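Local structure of adenosine kinase (Sinorhizobium meliloti, 3UBO) at residues G182-M187 with T210-F215; C241-V246 with V255-E260; D7-G12 with A78-V83. The protein probably transfers a phosphate group from ATP to adenosine, as a member of the pfkB family of sugar and nucleoside kinases, and binds adenosine and ADP. All blocks are in the same frame, centred on the assembly; numbering follows the deposited sequence.

Interaction 1: G182-M187 with T210-F215; sequences GRETAM and TVDIVF
T185 and D212 grip each other through backbone and side chain alike. The T185 N-H reaches D212 OD2 at 2.9 Å, meeting it on the anti side, 25° out of the carboxylate plane. In return D212 N gives its hydrogen to T185 OG1 at 3.0 Å, with a weak second branch to T185 O. The same hydroxyl then donates to T210 O at 2.6 Å, in the carbonyl plane on a lone pair. Threonine suits this place because its OG1 both accepts and donates; a chi1 of 70° sets it between backbone N and carbonyl carbon, facing the loop.

Beyond this knot the chains run as parallel strands. I213 N bonds to T185 O, M187 N to I213 O at 2.9 Å, and F215 N to M187 O at 2.7 Å, the alternation expected of parallel pairing. On one side of the sheet the small A186 lays its CB against I213 CB at 3.8 Å. On the other, M187, a selenomethionine, crosses V211 at about a right angle, SE being 4.1 Å from V211 CG2. Helix 199-207 packs on that side through L205.

The second shell steadies the acids: H179 NE2 also bonds to D212 OD2, while E184 OE1 is held by Y290 OH. The contact joins strands 184-188 and 213-217, neighbours in the central parallel sheet, across a beta-alpha-beta connection. With T185 N and H179 NE2 both bonded to one buried carboxylate oxygen, D212 is probably stabilised as the anion, and its bonds tie loop 210-212 to the beginning of strand 184-188.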
ATOM      1  N   GLY A 182     -16.265 -15.142  32.337  1.00 61.58           N
ATOM      2  CA  GLY A 182     -16.819 -13.838  32.709  1.00 63.07           C
ATOM      3  C   GLY A 182     -16.524 -12.683  31.709  1.00 67.68           C
ATOM      4  O   GLY A 182     -16.263 -11.502  32.094  1.00 66.93           O
ATOM      5  N   ARG A 183     -16.558 -13.055  30.426  1.00 65.04           N
ATOM      6  CA  ARG A 183     -16.158 -12.252  29.313  1.00 61.36           C
ATOM      7  C   ARG A 183     -17.390 -12.140  28.435  1.00 64.36           C
ATOM      8  O   ARG A 183     -18.396 -12.811  28.638  1.00 64.63           O
ATOM      9  CB  ARG A 183     -15.087 -12.973  28.528  1.00 63.13           C
ATOM     10  CG  ARG A 183     -13.701 -12.974  29.117  1.00 63.46           C
ATOM     11  CD  ARG A 183     -13.564 -12.271  30.458  1.00 62.66           C
ATOM     12  NE  ARG A 183     -12.252 -12.626  31.017  1.00 63.91           N
ATOM     13  CZ  ARG A 183     -11.542 -11.907  31.891  1.00 64.07           C
ATOM     14  NH1 ARG A 183     -10.362 -12.389  32.293  1.00 59.76           N
ATOM     15  NH2 ARG A 183     -11.985 -10.712  32.335  1.00 60.98           N
ATOM     16  N   GLU A 184     -17.295 -11.248  27.455  1.00 67.80           N
ATOM     17  CA  GLU A 184     -18.379 -10.918  26.529  1.00 68.08           C
ATOM     18  C   GLU A 184     -17.991 -11.250  25.079  1.00 68.63           C
ATOM     19  O   GLU A 184     -16.802 -11.178  24.700  1.00 65.88           O
ATOM     20  CB  GLU A 184     -18.745  -9.429  26.632  1.00 65.16           C
ATOM     21  CG  GLU A 184     -19.912  -9.159  27.597  1.00 66.75           C
ATOM     22  CD  GLU A 184     -20.076  -7.706  27.900  1.00 66.99           C
ATOM     23  OE1 GLU A 184     -21.207  -7.188  27.731  1.00 67.30           O
ATOM     24  OE2 GLU A 184     -19.060  -7.075  28.281  1.00 66.74           O
ATOM     25  N   THR A 185     -18.994 -11.609  24.279  1.00 67.79           N
ATOM     26  CA  THR A 185     -18.734 -11.998  22.909  1.00 67.84           C
ATOM     27  C   THR A 185     -19.348 -11.010  21.929  1.00 66.31           C
ATOM     28  O   THR A 185     -20.483 -10.554  22.119  1.00 66.25           O
ATOM     29  CB  THR A 185     -19.247 -13.440  22.592  1.00 68.23           C
ATOM     30  OG1 THR A 185     -20.688 -13.468  22.567  1.00 68.94           O
ATOM     31  CG2 THR A 185     -18.709 -14.446  23.587  1.00 67.46           C
ATOM     32  N   ALA A 186     -18.628 -10.711  20.858  1.00 62.25           N
ATOM     33  CA  ALA A 186     -19.227  -9.795  19.918  1.00 66.17           C
ATOM     34  C   ALA A 186     -19.151 -10.222  18.460  1.00 63.99           C
ATOM     35  O   ALA A 186     -18.265 -10.988  18.075  1.00 60.07           O
ATOM     36  CB  ALA A 186     -18.655  -8.374  20.125  1.00 62.37           C
HETATM   37  N   MSE A 187     -20.073  -9.686  17.657  1.00 64.00           N
HETATM   38  CA  MSE A 187     -19.966  -9.844  16.211  1.00 66.10           C
HETATM   39  C   MSE A 187     -20.368  -8.672  15.307  1.00 65.14           C
HETATM   40  O   MSE A 187     -21.275  -7.923  15.612  1.00 66.76           O
HETATM   41  CB  MSE A 187     -20.772 -11.047  15.764  1.00 67.10           C
HETATM   42  CG  MSE A 187     -22.216 -10.684  15.370  1.00 69.85           C
HETATM   43 SE   MSE A 187     -23.279 -12.349  15.042  1.00 96.70          SE
HETATM   44  CE  MSE A 187     -22.321 -13.106  13.453  1.00 65.23           C
ATOM     45  N   THR A 210     -25.238 -16.918  22.863  1.00 73.54           N
ATOM     46  CA  THR A 210     -23.863 -17.180  22.392  1.00 72.55           C
ATOM     47  C   THR A 210     -23.069 -15.888  22.073  1.00 75.17           C
ATOM     48  O   THR A 210     -21.904 -15.759  22.513  1.00 74.69           O
ATOM     49  CB  THR A 210     -23.807 -18.046  21.142  1.00 71.24           C
ATOM     50  OG1 THR A 210     -24.449 -19.299  21.406  1.00 74.03           O
ATOM     51  CG2 THR A 210     -22.342 -18.303  20.803  1.00 68.72           C
ATOM     52  N   VAL A 211     -23.701 -14.963  21.323  1.00 71.14           N
ATOM     53  CA  VAL A 211     -23.188 -13.656  21.024  1.00 69.28           C
ATOM     54  C   VAL A 211     -23.970 -12.670  21.827  1.00 72.64           C
ATOM     55  O   VAL A 211     -25.213 -12.548  21.698  1.00 73.97           O
ATOM     56  CB  VAL A 211     -23.393 -13.240  19.525  1.00 73.26           C
ATOM     57  CG1 VAL A 211     -22.881 -11.831  19.245  1.00 69.57           C
ATOM     58  CG2 VAL A 211     -22.671 -14.190  18.630  1.00 75.27           C
ATOM     59  N   ASP A 212     -23.205 -11.916  22.602  1.00 70.40           N
ATOM     60  CA  ASP A 212     -23.696 -10.807  23.379  1.00 70.90           C
ATOM     61  C   ASP A 212     -24.026  -9.586  22.504  1.00 71.87           C
ATOM     62  O   ASP A 212     -25.208  -9.250  22.308  1.00 73.00           O
ATOM     63  CB  ASP A 212     -22.630 -10.452  24.431  1.00 70.48           C
ATOM     64  CG  ASP A 212     -22.491 -11.524  25.458  1.00 70.62           C
ATOM     65  OD1 ASP A 212     -23.582 -12.039  25.815  1.00 70.63           O
ATOM     66  OD2 ASP A 212     -21.335 -11.857  25.891  1.00 69.47           O
ATOM     67  N   ILE A 213     -22.963  -8.942  21.997  1.00 70.87           N
ATOM     68  CA  ILE A 213     -23.010  -7.657  21.248  1.00 70.20           C
ATOM     69  C   ILE A 213     -23.056  -7.781  19.695  1.00 68.75           C
ATOM     70  O   ILE A 213     -22.315  -8.595  19.086  1.00 68.80           O
ATOM     71  CB  ILE A 213     -21.791  -6.779  21.631  1.00 68.62           C
ATOM     72  CG1 ILE A 213     -21.661  -6.669  23.158  1.00 68.03           C
ATOM     73  CG2 ILE A 213     -21.897  -5.412  20.992  1.00 68.75           C
ATOM     74  CD1 ILE A 213     -20.246  -6.431  23.659  1.00 64.94           C
ATOM     75  N   VAL A 214     -23.922  -6.988  19.061  1.00 66.71           N
ATOM     76  CA  VAL A 214     -24.066  -7.025  17.601  1.00 66.41           C
ATOM     77  C   VAL A 214     -23.746  -5.702  16.874  1.00 69.06           C
ATOM     78  O   VAL A 214     -24.514  -4.721  17.007  1.00 70.46           O
ATOM     79  CB  VAL A 214     -25.480  -7.482  17.235  1.00 66.89           C
ATOM     80  CG1 VAL A 214     -25.822  -7.150  15.794  1.00 65.46           C
ATOM     81  CG2 VAL A 214     -25.589  -8.945  17.489  1.00 69.61           C
ATOM     82  N   PHE A 215     -22.637  -5.635  16.114  1.00 67.57           N
ATOM     83  CA  PHE A 215     -22.393  -4.460  15.212  1.00 66.81           C
ATOM     84  C   PHE A 215     -22.904  -4.764  13.805  1.00 66.45           C
ATOM     85  O   PHE A 215     -22.742  -5.908  13.314  1.00 68.99           O
ATOM     86  CB  PHE A 215     -20.914  -4.078  15.109  1.00 64.77           C
ATOM     87  CG  PHE A 215     -20.267  -3.745  16.423  1.00 66.64           C
ATOM     88  CD1 PHE A 215     -19.958  -2.431  16.732  1.00 60.60           C
ATOM     89  CD2 PHE A 215     -19.936  -4.767  17.349  1.00 65.01           C
ATOM     90  CE1 PHE A 215     -19.341  -2.110  17.919  1.00 60.48           C
ATOM     91  CE2 PHE A 215     -19.333  -4.452  18.563  1.00 63.44           C
ATOM     92  CZ  PHE A 215     -19.048  -3.090  18.844  1.00 63.50           C
TER

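Interaction 2: C241-V246 with V255-E260; sequences CKLAAV and VVRGAE
R257 meets the other segment with its aliphatic part, CD lying 4.1 Å from L243 CD1, while its guanidinium turns to E260. At the edge of that flat group, in its plane, E260 OE2 lies 3.4 Å from R257 NE, a weak hydrogen bond within a salt bridge. Two peptide groups are the other flat elements. V256 O receives A244 N at 3.2 Å in its carbonyl plane, whereas A244 O is met by V256 N at 3.0 Å from above the plane, 43° out of it. The two bonds make A244 and V256 an antiparallel hydrogen-bonded pair, the one bridge between these segments.

Apolar side chains fill in around it. L243, with CG opposite its backbone N (chi1 -171°), brings CD1 to V255 CG1 at 3.7 Å and over toward V256 O. The other branch of V255, CG2, touches A245 CB at 3.8 Å. Branched valine thus serves two neighbours at once, and the small A245 also touches F215 and F286. V256 packs on helix 230-240 through L234 and A238, while V255 meets helix 296-311.

R257 to E260 form a type II' turn, closed by E260 N to R257 O at 2.9 Å and by R257 N to E260 O. G258 fits its second position, where positive phi favours glycine. The turn links strands 253-257 and 260-264 as a hairpin. The contact therefore docks this hairpin on the stretch leading into edge strand 246-247 by two bent backbone bonds and apolar packing, with the R257–E260 charge pair kept on the exposed turn.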
ATOM      1  N   CYS A 241     -30.172  -9.450  21.441  1.00 79.80           N
ATOM      2  CA  CYS A 241     -28.869  -9.262  22.108  1.00 76.52           C
ATOM      3  C   CYS A 241     -28.900  -8.247  23.276  1.00 74.22           C
ATOM      4  O   CYS A 241     -29.834  -7.453  23.407  1.00 78.17           O
ATOM      5  CB  CYS A 241     -27.786  -8.892  21.083  1.00 75.07           C
ATOM      6  SG  CYS A 241     -28.204  -7.410  20.131  1.00 76.81           S
ATOM      7  N   LYS A 242     -27.863  -8.260  24.110  1.00 73.49           N
ATOM      8  CA  LYS A 242     -27.767  -7.330  25.241  1.00 75.07           C
ATOM      9  C   LYS A 242     -27.639  -5.913  24.718  1.00 77.41           C
ATOM     10  O   LYS A 242     -28.363  -4.986  25.135  1.00 77.62           O
ATOM     11  CB  LYS A 242     -26.575  -7.680  26.151  1.00 71.65           C
ATOM     12  CG  LYS A 242     -26.785  -9.036  26.839  1.00 77.34           C
ATOM     13  CD  LYS A 242     -25.636  -9.515  27.759  1.00 79.67           C
ATOM     14  CE  LYS A 242     -25.683 -11.065  27.904  1.00 75.54           C
ATOM     15  NZ  LYS A 242     -24.643 -11.545  28.894  1.00 78.82           N
ATOM     16  N   LEU A 243     -26.709  -5.793  23.762  1.00 78.52           N
ATOM     17  CA  LEU A 243     -26.169  -4.548  23.225  1.00 75.64           C
ATOM     18  C   LEU A 243     -26.000  -4.691  21.691  1.00 74.59           C
ATOM     19  O   LEU A 243     -25.575  -5.749  21.179  1.00 74.42           O
ATOM     20  CB  LEU A 243     -24.816  -4.262  23.907  1.00 72.34           C
ATOM     21  CG  LEU A 243     -24.209  -2.896  23.615  1.00 73.19           C
ATOM     22  CD1 LEU A 243     -25.335  -1.875  23.659  1.00 73.47           C
ATOM     23  CD2 LEU A 243     -23.041  -2.549  24.569  1.00 71.54           C
ATOM     24  N   ALA A 244     -26.332  -3.629  20.966  1.00 73.26           N
ATOM     25  CA  ALA A 244     -26.251  -3.631  19.508  1.00 72.40           C
ATOM     26  C   ALA A 244     -26.034  -2.207  18.847  1.00 73.80           C
ATOM     27  O   ALA A 244     -26.950  -1.385  18.751  1.00 71.26           O
ATOM     28  CB  ALA A 244     -27.474  -4.313  18.948  1.00 72.07           C
ATOM     29  N   ALA A 245     -24.808  -1.962  18.389  1.00 72.07           N
ATOM     30  CA  ALA A 245     -24.428  -0.764  17.646  1.00 71.02           C
ATOM     31  C   ALA A 245     -24.713  -0.840  16.114  1.00 70.23           C
ATOM     32  O   ALA A 245     -24.358  -1.832  15.462  1.00 68.54           O
ATOM     33  CB  ALA A 245     -22.949  -0.461  17.913  1.00 68.18           C
ATOM     34  N   VAL A 246     -25.337   0.207  15.553  1.00 68.87           N
ATOM     35  CA  VAL A 246     -25.654   0.233  14.129  1.00 68.85           C
ATOM     36  C   VAL A 246     -25.075   1.445  13.377  1.00 70.92           C
ATOM     37  O   VAL A 246     -25.482   2.587  13.616  1.00 72.77           O
ATOM     38  CB  VAL A 246     -27.163   0.132  13.931  1.00 68.44           C
ATOM     39  CG1 VAL A 246     -27.540   0.399  12.494  1.00 69.19           C
ATOM     40  CG2 VAL A 246     -27.604  -1.227  14.359  1.00 67.48           C
ATOM     41  N   VAL A 255     -26.737   3.314  18.716  1.00 74.12           N
ATOM     42  CA  VAL A 255     -26.667   2.158  19.603  1.00 71.53           C
ATOM     43  C   VAL A 255     -28.008   1.828  20.297  1.00 73.12           C
ATOM     44  O   VAL A 255     -28.782   2.670  20.592  1.00 75.80           O
ATOM     45  CB  VAL A 255     -25.521   2.325  20.600  1.00 72.85           C
ATOM     46  CG1 VAL A 255     -25.346   1.066  21.489  1.00 73.65           C
ATOM     47  CG2 VAL A 255     -24.240   2.585  19.849  1.00 71.27           C
ATOM     48  N   VAL A 256     -28.285   0.563  20.535  1.00 78.12           N
ATOM     49  CA  VAL A 256     -29.595   0.132  21.032  1.00 79.62           C
ATOM     50  C   VAL A 256     -29.444  -0.854  22.234  1.00 80.22           C
ATOM     51  O   VAL A 256     -28.624  -1.786  22.176  1.00 76.18           O
ATOM     52  CB  VAL A 256     -30.437  -0.456  19.860  1.00 79.97           C
ATOM     53  CG1 VAL A 256     -31.356  -1.513  20.335  1.00 81.42           C
ATOM     54  CG2 VAL A 256     -31.192   0.660  19.139  1.00 81.35           C
ATOM     55  N   ARG A 257     -30.190  -0.564  23.327  1.00 83.65           N
ATOM     56  CA  ARG A 257     -30.240  -1.327  24.613  1.00 81.70           C
ATOM     57  C   ARG A 257     -31.650  -1.221  25.204  1.00 82.62           C
ATOM     58  O   ARG A 257     -32.005  -0.188  25.825  1.00 84.05           O
ATOM     59  CB  ARG A 257     -29.229  -0.787  25.616  1.00 77.47           C
ATOM     60  CG  ARG A 257     -28.970  -1.738  26.696  1.00 75.99           C
ATOM     61  CD  ARG A 257     -27.540  -1.651  27.153  1.00 75.94           C
ATOM     62  NE  ARG A 257     -27.245  -0.364  27.794  1.00 78.38           N
ATOM     63  CZ  ARG A 257     -26.086  -0.083  28.414  1.00 77.39           C
ATOM     64  NH1 ARG A 257     -25.096  -1.001  28.466  1.00 70.29           N
ATOM     65  NH2 ARG A 257     -25.917   1.118  28.980  1.00 72.50           N
ATOM     66  N   GLY A 258     -32.447  -2.270  24.975  1.00 79.87           N
ATOM     67  CA  GLY A 258     -33.890  -2.231  25.168  1.00 79.93           C
ATOM     68  C   GLY A 258     -34.631  -1.128  24.410  1.00 83.15           C
ATOM     69  O   GLY A 258     -34.909  -1.261  23.203  1.00 81.99           O
ATOM     70  N   ALA A 259     -34.959  -0.042  25.127  1.00 84.18           N
ATOM     71  CA  ALA A 259     -35.724   1.106  24.582  1.00 85.96           C
ATOM     72  C   ALA A 259     -34.862   2.366  24.637  1.00 85.18           C
ATOM     73  O   ALA A 259     -35.280   3.474  24.229  1.00 80.73           O
ATOM     74  CB  ALA A 259     -37.046   1.315  25.356  1.00 84.30           C
ATOM     75  N   GLU A 260     -33.657   2.159  25.183  1.00 85.12           N
ATOM     76  CA  GLU A 260     -32.602   3.174  25.227  1.00 85.67           C
ATOM     77  C   GLU A 260     -31.933   3.282  23.848  1.00 83.60           C
ATOM     78  O   GLU A 260     -31.528   2.252  23.311  1.00 85.74           O
ATOM     79  CB  GLU A 260     -31.553   2.760  26.259  1.00 83.79           C
ATOM     80  CG  GLU A 260     -30.558   3.898  26.491  1.00 85.88           C
ATOM     81  CD  GLU A 260     -29.434   3.527  27.455  1.00 86.78           C
ATOM     82  OE1 GLU A 260     -28.619   4.477  27.734  1.00 84.27           O
ATOM     83  OE2 GLU A 260     -29.387   2.312  27.897  1.00 83.14           O
TER

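Interaction 3: D7-G12 with A78-V83; sequences DVLTIG and AYFGKV
L9 holds CG opposite its backbone N (chi1 170°), which swings CD1 over the ring of F80, whose CG in turn lies opposite its own carbonyl carbon (chi1 -57°). The L9 CD1 methyl sits 3.8 Å from the F80 ring centroid and 13° off the normal, a CH-pi contact over the centre of one face. L9 CD1 also touches A78 CB at 3.8 Å; a leucine can serve both, and the small A78, which also touches V148 of helix 146-150, lets the side chains of the two strands lie close.

Beneath these side chains run two parallel neighbouring strands of the central sheet of the Rossmann-like pfkB fold, 6-11 and 77-80. T10 N bonds to A78 O at 2.7 Å and F80 N to T10 O at 3.0 Å, so T10 uses both its N-H and its C=O to bind strand 77-80.

On the opposite face T10 places OG1 at the edge of the Y79 ring, near its plane, while that hydroxyl bonds to A63 O. Y79 stretches past it until OH reaches G12 O; this hydrogen bond is modelled doubtfully short. G12, close to the bound adenosine, puts only backbone beside the tyrosine ring.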
ATOM      1  N   ASP A   7      -8.153  -6.484  26.088  1.00 59.16           N
ATOM      2  CA  ASP A   7      -9.454  -5.823  25.967  1.00 59.66           C
ATOM      3  C   ASP A   7     -10.198  -6.471  24.857  1.00 59.07           C
ATOM      4  O   ASP A   7     -11.307  -6.917  25.057  1.00 60.83           O
ATOM      5  CB  ASP A   7      -9.266  -4.308  25.762  1.00 61.11           C
ATOM      6  CG  ASP A   7      -8.368  -3.738  26.823  1.00 60.67           C
ATOM      7  OD1 ASP A   7      -8.861  -3.802  27.975  1.00 60.77           O
ATOM      8  OD2 ASP A   7      -7.178  -3.371  26.554  1.00 57.80           O
ATOM      9  N   VAL A   8      -9.580  -6.553  23.681  1.00 59.78           N
ATOM     10  CA  VAL A   8     -10.259  -7.247  22.574  1.00 60.95           C
ATOM     11  C   VAL A   8      -9.502  -8.307  21.797  1.00 59.29           C
ATOM     12  O   VAL A   8      -8.322  -8.112  21.336  1.00 55.16           O
ATOM     13  CB  VAL A   8     -10.833  -6.319  21.505  1.00 57.39           C
ATOM     14  CG1 VAL A   8     -11.958  -7.067  20.784  1.00 56.06           C
ATOM     15  CG2 VAL A   8     -11.312  -4.970  22.130  1.00 59.47           C
ATOM     16  N   LEU A   9     -10.230  -9.411  21.636  1.00 57.57           N
ATOM     17  CA  LEU A   9      -9.832 -10.485  20.741  1.00 57.52           C
ATOM     18  C   LEU A   9     -10.746 -10.555  19.484  1.00 57.37           C
ATOM     19  O   LEU A   9     -12.008 -10.602  19.562  1.00 56.01           O
ATOM     20  CB  LEU A   9      -9.808 -11.802  21.486  1.00 57.19           C
ATOM     21  CG  LEU A   9      -9.648 -13.135  20.732  1.00 58.93           C
ATOM     22  CD1 LEU A   9      -8.221 -13.304  20.180  1.00 58.45           C
ATOM     23  CD2 LEU A   9     -10.001 -14.312  21.638  1.00 58.99           C
ATOM     24  N   THR A  10     -10.100 -10.543  18.321  1.00 54.44           N
ATOM     25  CA  THR A  10     -10.887 -10.739  17.101  1.00 57.58           C
ATOM     26  C   THR A  10     -10.521 -12.014  16.342  1.00 53.49           C
ATOM     27  O   THR A  10      -9.347 -12.443  16.321  1.00 52.84           O
ATOM     28  CB  THR A  10     -10.951  -9.484  16.157  1.00 55.98           C
ATOM     29  OG1 THR A  10      -9.751  -9.413  15.361  1.00 53.23           O
ATOM     30  CG2 THR A  10     -11.115  -8.206  16.985  1.00 52.80           C
ATOM     31  N   ILE A  11     -11.577 -12.607  15.780  1.00 52.29           N
ATOM     32  CA  ILE A  11     -11.496 -13.796  14.955  1.00 56.03           C
ATOM     33  C   ILE A  11     -12.229 -13.537  13.643  1.00 56.64           C
ATOM     34  O   ILE A  11     -13.403 -13.096  13.630  1.00 57.54           O
ATOM     35  CB  ILE A  11     -12.071 -15.071  15.661  1.00 58.83           C
ATOM     36  CG1 ILE A  11     -11.338 -15.349  16.971  1.00 56.45           C
ATOM     37  CG2 ILE A  11     -11.955 -16.335  14.754  1.00 56.00           C
ATOM     38  CD1 ILE A  11     -11.512 -16.791  17.448  1.00 58.23           C
ATOM     39  N   GLY A  12     -11.504 -13.771  12.549  1.00 54.18           N
ATOM     40  CA  GLY A  12     -11.971 -13.404  11.220  1.00 55.43           C
ATOM     41  C   GLY A  12     -11.054 -13.918  10.108  1.00 55.10           C
ATOM     42  O   GLY A  12      -9.918 -14.336  10.359  1.00 53.14           O
ATOM     43  N   ALA A  78      -5.793  -8.976  20.343  1.00 52.54           N
ATOM     44  CA  ALA A  78      -5.255 -10.267  19.881  1.00 56.91           C
ATOM     45  C   ALA A  78      -6.147 -10.804  18.767  1.00 57.94           C
ATOM     46  O   ALA A  78      -7.381 -10.465  18.685  1.00 54.42           O
ATOM     47  CB  ALA A  78      -5.146 -11.298  21.028  1.00 53.69           C
ATOM     48  N   TYR A  79      -5.527 -11.624  17.905  1.00 53.87           N
ATOM     49  CA  TYR A  79      -6.201 -11.980  16.648  1.00 54.55           C
ATOM     50  C   TYR A  79      -5.908 -13.410  16.287  1.00 55.27           C
ATOM     51  O   TYR A  79      -4.785 -13.907  16.498  1.00 54.88           O
ATOM     52  CB  TYR A  79      -5.886 -10.972  15.457  1.00 53.86           C
ATOM     53  CG  TYR A  79      -6.469 -11.427  14.084  1.00 53.85           C
ATOM     54  CD1 TYR A  79      -7.828 -11.275  13.800  1.00 50.83           C
ATOM     55  CD2 TYR A  79      -5.656 -12.035  13.108  1.00 51.65           C
ATOM     56  CE1 TYR A  79      -8.361 -11.686  12.639  1.00 49.45           C
ATOM     57  CE2 TYR A  79      -6.190 -12.431  11.904  1.00 50.64           C
ATOM     58  CZ  TYR A  79      -7.547 -12.263  11.697  1.00 52.80           C
ATOM     59  OH  TYR A  79      -8.107 -12.699  10.532  1.00 53.66           O
ATOM     60  N   PHE A  80      -6.941 -14.079  15.795  1.00 54.25           N
ATOM     61  CA  PHE A  80      -6.747 -15.417  15.262  1.00 57.71           C
ATOM     62  C   PHE A  80      -7.187 -15.395  13.800  1.00 56.73           C
ATOM     63  O   PHE A  80      -8.361 -14.997  13.521  1.00 56.24           O
ATOM     64  CB  PHE A  80      -7.630 -16.487  15.966  1.00 57.87           C
ATOM     65  CG  PHE A  80      -7.466 -16.591  17.469  1.00 59.49           C
ATOM     66  CD1 PHE A  80      -6.273 -16.213  18.106  1.00 59.50           C
ATOM     67  CD2 PHE A  80      -8.527 -17.123  18.253  1.00 59.06           C
ATOM     68  CE1 PHE A  80      -6.131 -16.406  19.499  1.00 62.92           C
ATOM     69  CE2 PHE A  80      -8.415 -17.268  19.622  1.00 58.90           C
ATOM     70  CZ  PHE A  80      -7.218 -16.948  20.254  1.00 60.77           C
ATOM     71  N   GLY A  81      -6.307 -15.799  12.889  1.00 55.43           N
ATOM     72  CA  GLY A  81      -6.627 -15.819  11.474  1.00 51.76           C
ATOM     73  C   GLY A  81      -5.972 -16.978  10.750  1.00 54.98           C
ATOM     74  O   GLY A  81      -5.069 -17.624  11.283  1.00 54.33           O
ATOM     75  N   LYS A  82      -6.427 -17.242   9.530  1.00 56.96           N
ATOM     76  CA  LYS A  82      -5.882 -18.331   8.729  1.00 53.61           C
ATOM     77  C   LYS A  82      -5.049 -17.800   7.567  1.00 53.94           C
ATOM     78  O   LYS A  82      -5.566 -17.121   6.679  1.00 50.34           O
ATOM     79  CB  LYS A  82      -7.007 -19.225   8.202  1.00 55.06           C
ATOM     80  CG  LYS A  82      -6.854 -20.694   8.563  1.00 61.00           C
ATOM     81  CD  LYS A  82      -5.423 -21.018   8.958  1.00 57.49           C
ATOM     82  CE  LYS A  82      -5.377 -21.920  10.180  1.00 52.82           C
ATOM     83  NZ  LYS A  82      -3.980 -22.208  10.607  1.00 57.60           N
ATOM     84  N   VAL A  83      -3.757 -18.113   7.580  1.00 50.75           N
ATOM     85  CA  VAL A  83      -2.851 -17.671   6.528  1.00 49.68           C
ATOM     86  C   VAL A  83      -1.854 -18.766   6.165  1.00 54.69           C
ATOM     87  O   VAL A  83      -1.564 -19.649   6.973  1.00 58.32           O
ATOM     88  CB  VAL A  83      -2.078 -16.405   6.943  1.00 53.67           C
ATOM     89  CG1 VAL A  83      -3.039 -15.245   7.157  1.00 50.38           C
ATOM     90  CG2 VAL A  83      -1.264 -16.669   8.201  1.00 49.08           C
TER

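How the interactions relate
Along the chain interaction 3 comes first, then interaction 1, then interaction 2. Interactions 3 and 1 lie in one parallel sheet, their centres 14 Å apart without touching; strand 152-158 runs between them, pairing with 6-11 on one side and 184-188 on the other. Interactions 1 and 2 do touch, with centres 12 Å apart: V214 N probably bonds to L243 O, and D212 faces K242 in a long, weak ion pair. Strand 213-217 thus carries the sheet on to 246-247 and the hairpin behind it. Interactions 2 and 3 lie 24 Å apart between centres; F215 and A245 come near the bound ADP, G12 near the adenosine.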